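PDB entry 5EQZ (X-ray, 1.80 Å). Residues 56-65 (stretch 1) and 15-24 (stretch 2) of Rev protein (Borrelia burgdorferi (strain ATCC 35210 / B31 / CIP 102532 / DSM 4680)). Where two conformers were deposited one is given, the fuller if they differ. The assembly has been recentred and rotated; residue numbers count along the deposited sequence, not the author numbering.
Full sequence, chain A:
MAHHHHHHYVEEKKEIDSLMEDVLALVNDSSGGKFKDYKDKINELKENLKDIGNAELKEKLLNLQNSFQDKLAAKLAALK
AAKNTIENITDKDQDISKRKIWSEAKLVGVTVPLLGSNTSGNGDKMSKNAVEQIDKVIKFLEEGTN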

# COMPACT_ATOMS: atom_id res chain seq x y z
N GLU A 56 21.82 11.55 15.96
CA GLU A 56 21.44 11.70 14.55
C GLU A 56 20.92 10.39 14.00
O GLU A 56 19.93 10.36 13.27
CB GLU A 56 22.63 12.20 13.72
CG GLU A 56 23.12 13.61 14.05
CD GLU A 56 23.72 13.75 15.45
OE1 GLU A 56 24.48 12.86 15.89
OE2 GLU A 56 23.43 14.78 16.12
N LEU A 57 21.57 9.28 14.35
CA LEU A 57 21.13 7.98 13.87
C LEU A 57 19.75 7.64 14.41
O LEU A 57 18.90 7.12 13.66
CB LEU A 57 22.15 6.91 14.25
CG LEU A 57 21.85 5.52 13.68
CD1 LEU A 57 23.11 4.85 13.21
CD2 LEU A 57 21.14 4.67 14.70
N LYS A 58 19.51 7.87 15.70
CA LYS A 58 18.20 7.59 16.29
C LYS A 58 17.12 8.44 15.64
O LYS A 58 16.01 7.96 15.36
CB LYS A 58 18.24 7.82 17.81
N GLU A 59 17.41 9.72 15.40
CA GLU A 59 16.43 10.58 14.74
C GLU A 59 16.14 10.09 13.32
O GLU A 59 14.97 10.09 12.88
CB GLU A 59 16.92 12.03 14.73
CG GLU A 59 16.23 12.90 13.70
CD GLU A 59 16.16 14.34 14.10
OE1 GLU A 59 15.30 15.07 13.56
OE2 GLU A 59 16.97 14.76 14.97
N LYS A 60 17.17 9.65 12.59
CA LYS A 60 16.96 9.13 11.24
C LYS A 60 16.06 7.90 11.25
O LYS A 60 15.19 7.75 10.38
CB LYS A 60 18.29 8.82 10.57
CG LYS A 60 19.07 10.06 10.19
CD LYS A 60 20.52 9.76 9.83
CE LYS A 60 20.71 9.59 8.35
NZ LYS A 60 20.41 10.85 7.59
N LEU A 61 16.27 7.01 12.21
CA LEU A 61 15.42 5.83 12.34
C LEU A 61 13.98 6.21 12.68
O LEU A 61 13.03 5.62 12.15
CB LEU A 61 15.98 4.90 13.42
CG LEU A 61 17.01 3.88 12.98
CD1 LEU A 61 17.56 3.16 14.19
CD2 LEU A 61 16.37 2.89 12.00
N LEU A 62 13.80 7.19 13.56
CA LEU A 62 12.46 7.66 13.88
C LEU A 62 11.78 8.26 12.66
O LEU A 62 10.60 7.99 12.38
CB LEU A 62 12.52 8.67 15.03
CG LEU A 62 11.16 9.09 15.59
CD1 LEU A 62 10.41 7.87 16.12
CD2 LEU A 62 11.31 10.16 16.67
N ASN A 63 12.51 9.09 11.90
CA ASN A 63 11.94 9.63 10.67
C ASN A 63 11.56 8.52 9.71
O ASN A 63 10.51 8.59 9.05
CB ASN A 63 12.93 10.60 10.03
CG ASN A 63 13.12 11.86 10.86
OD1 ASN A 63 12.29 12.19 11.70
ND2 ASN A 63 14.22 12.57 10.62
N LEU A 64 12.39 7.47 9.60
CA LEU A 64 12.08 6.36 8.71
C LEU A 64 10.79 5.65 9.11
O LEU A 64 9.95 5.35 8.26
CB LEU A 64 13.26 5.40 8.67
CG LEU A 64 13.03 4.06 7.97
CD1 LEU A 64 12.72 4.27 6.49
CD2 LEU A 64 14.23 3.12 8.19
N GLN A 65 10.62 5.37 10.40
CA GLN A 65 9.36 4.76 10.83
C GLN A 65 8.18 5.69 10.60
O GLN A 65 7.12 5.26 10.12
CB GLN A 65 9.43 4.32 12.29
CG GLN A 65 10.63 3.45 12.64
CD GLN A 65 10.97 3.51 14.12
OE1 GLN A 65 10.16 3.13 14.95
NE2 GLN A 65 12.16 3.98 14.46
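Stretch 2, residues 15-24: EIDSLMEDVL

Stretch 2 is helical, like stretch 1: phi and psi of residues 15-23 stay near -62° and -43°, and i to i-4 backbone hydrogen bonds recur along it, among them Met20 N to Ile16 O at 2.8 Å and Val23 N to Leu19 O at 2.9 Å. It runs in nearly the same direction as the helix of residues 56-65. The N-to-C directions differ by 19°, the signed crossing angle is also 19°, and the axes approach to 9.9 Å. The register is set by two CA pairs, Leu61 CA to Ile16 CA at 6.7 Å and Leu64 CA to Met20 CA at 5.6 Å, and the contact buries 464 Å² summed over both sides.

Apolar packing takes the form of two reciprocal knobs. Ile16, with chi1 m and chi2 t, points toward stretch 1 and enters a hole formed by Leu57, Lys60, Leu61 and Leu64. Its CD1 lies 3.7 Å from Leu61 CG and 4.0 Å from Leu57 CG, while its CG2 lies 3.8 Å from Lys60 O. In return, Leu64 fills the hole among Ile16, Leu19, Met20 and Val23. Its CA-to-CB bond points sideways, but the t, p rotamer brings the chain end closer: CD2 reaches Leu19 CD2 at 4.0 Å, and CD1 reaches Val23 CG2 at 4.0 Å and Met20 CB at 4.2 Å.

Met20 also packs on backbone. Its CE lies 3.3 Å from Asn63 C and 3.4 Å from Leu64 N, so the methyl group sits against the peptide link between those residues.

The polar evidence is confined to one pair. Lys60 NZ and Asp17 OD1, 3.0 Å apart, form a salt bridge that includes a weak hydrogen bond donated by the lysine. Asp17 CB points away from stretch 1, yet its carboxylate comes nearer, allowing the charges to meet beside the Ile16 knob.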

# COMPACT_ATOMS: atom_id res chain seq x y z
N GLU A 15 22.52 2.95 5.27
CA GLU A 15 21.46 1.94 5.23
C GLU A 15 20.10 2.58 5.45
O GLU A 15 19.15 2.32 4.70
CB GLU A 15 21.69 0.87 6.29
CG GLU A 15 22.94 0.03 6.10
CD GLU A 15 23.02 -1.09 7.12
OE1 GLU A 15 23.35 -0.82 8.30
OE2 GLU A 15 22.74 -2.25 6.74
N ILE A 16 19.99 3.43 6.46
CA ILE A 16 18.73 4.09 6.76
C ILE A 16 18.32 4.98 5.60
O ILE A 16 17.15 4.95 5.17
CB ILE A 16 18.85 4.89 8.08
CG1 ILE A 16 19.16 3.96 9.24
CG2 ILE A 16 17.56 5.67 8.35
CD1 ILE A 16 19.56 4.70 10.49
N ASP A 17 19.26 5.77 5.06
CA ASP A 17 18.94 6.69 3.97
C ASP A 17 18.35 5.95 2.77
O ASP A 17 17.36 6.39 2.18
CB ASP A 17 20.19 7.44 3.50
CG ASP A 17 20.70 8.46 4.50
OD1 ASP A 17 20.00 8.81 5.48
OD2 ASP A 17 21.82 8.94 4.25
N SER A 18 19.00 4.86 2.37
CA SER A 18 18.56 4.11 1.19
C SER A 18 17.15 3.58 1.40
O SER A 18 16.29 3.70 0.52
CB SER A 18 19.53 2.97 0.91
OG SER A 18 19.12 2.22 -0.22
N LEU A 19 16.88 3.00 2.57
CA LEU A 19 15.54 2.52 2.86
C LEU A 19 14.54 3.66 2.92
O LEU A 19 13.40 3.52 2.45
CB LEU A 19 15.55 1.71 4.15
CG LEU A 19 14.31 0.92 4.53
CD1 LEU A 19 13.82 0.07 3.35
CD2 LEU A 19 14.64 0.02 5.74
N MET A 20 14.95 4.82 3.46
CA MET A 20 14.07 5.98 3.51
C MET A 20 13.67 6.41 2.09
O MET A 20 12.50 6.71 1.83
CB MET A 20 14.76 7.15 4.23
CG MET A 20 13.92 8.45 4.20
SD MET A 20 12.38 8.35 5.15
CE MET A 20 12.82 9.09 6.67
N GLU A 21 14.63 6.46 1.16
CA GLU A 21 14.31 6.89 -0.20
C GLU A 21 13.31 5.93 -0.86
O GLU A 21 12.40 6.37 -1.57
CB GLU A 21 15.56 7.01 -1.07
CG GLU A 21 16.62 8.05 -0.58
CD GLU A 21 16.09 9.47 -0.53
OE1 GLU A 21 14.99 9.75 -1.05
OE2 GLU A 21 16.78 10.35 0.05
N ASP A 22 13.46 4.63 -0.60
CA ASP A 22 12.51 3.64 -1.12
C ASP A 22 11.13 3.83 -0.49
O ASP A 22 10.12 3.77 -1.19
CB ASP A 22 13.02 2.22 -0.86
CG ASP A 22 14.15 1.82 -1.78
OD1 ASP A 22 14.23 2.31 -2.92
OD2 ASP A 22 14.95 0.95 -1.37
N VAL A 23 11.08 4.06 0.83
CA VAL A 23 9.81 4.26 1.53
C VAL A 23 9.11 5.51 1.01
O VAL A 23 7.88 5.52 0.81
CB VAL A 23 10.04 4.32 3.05
CG1 VAL A 23 8.83 4.92 3.79
CG2 VAL A 23 10.36 2.94 3.58
N LEU A 24 9.87 6.57 0.75
CA LEU A 24 9.26 7.81 0.26
C LEU A 24 8.69 7.66 -1.14
O LEU A 24 7.86 8.49 -1.54
CB LEU A 24 10.29 8.94 0.28
CG LEU A 24 10.73 9.42 1.67
CD1 LEU A 24 11.81 10.49 1.54
CD2 LEU A 24 9.54 9.92 2.49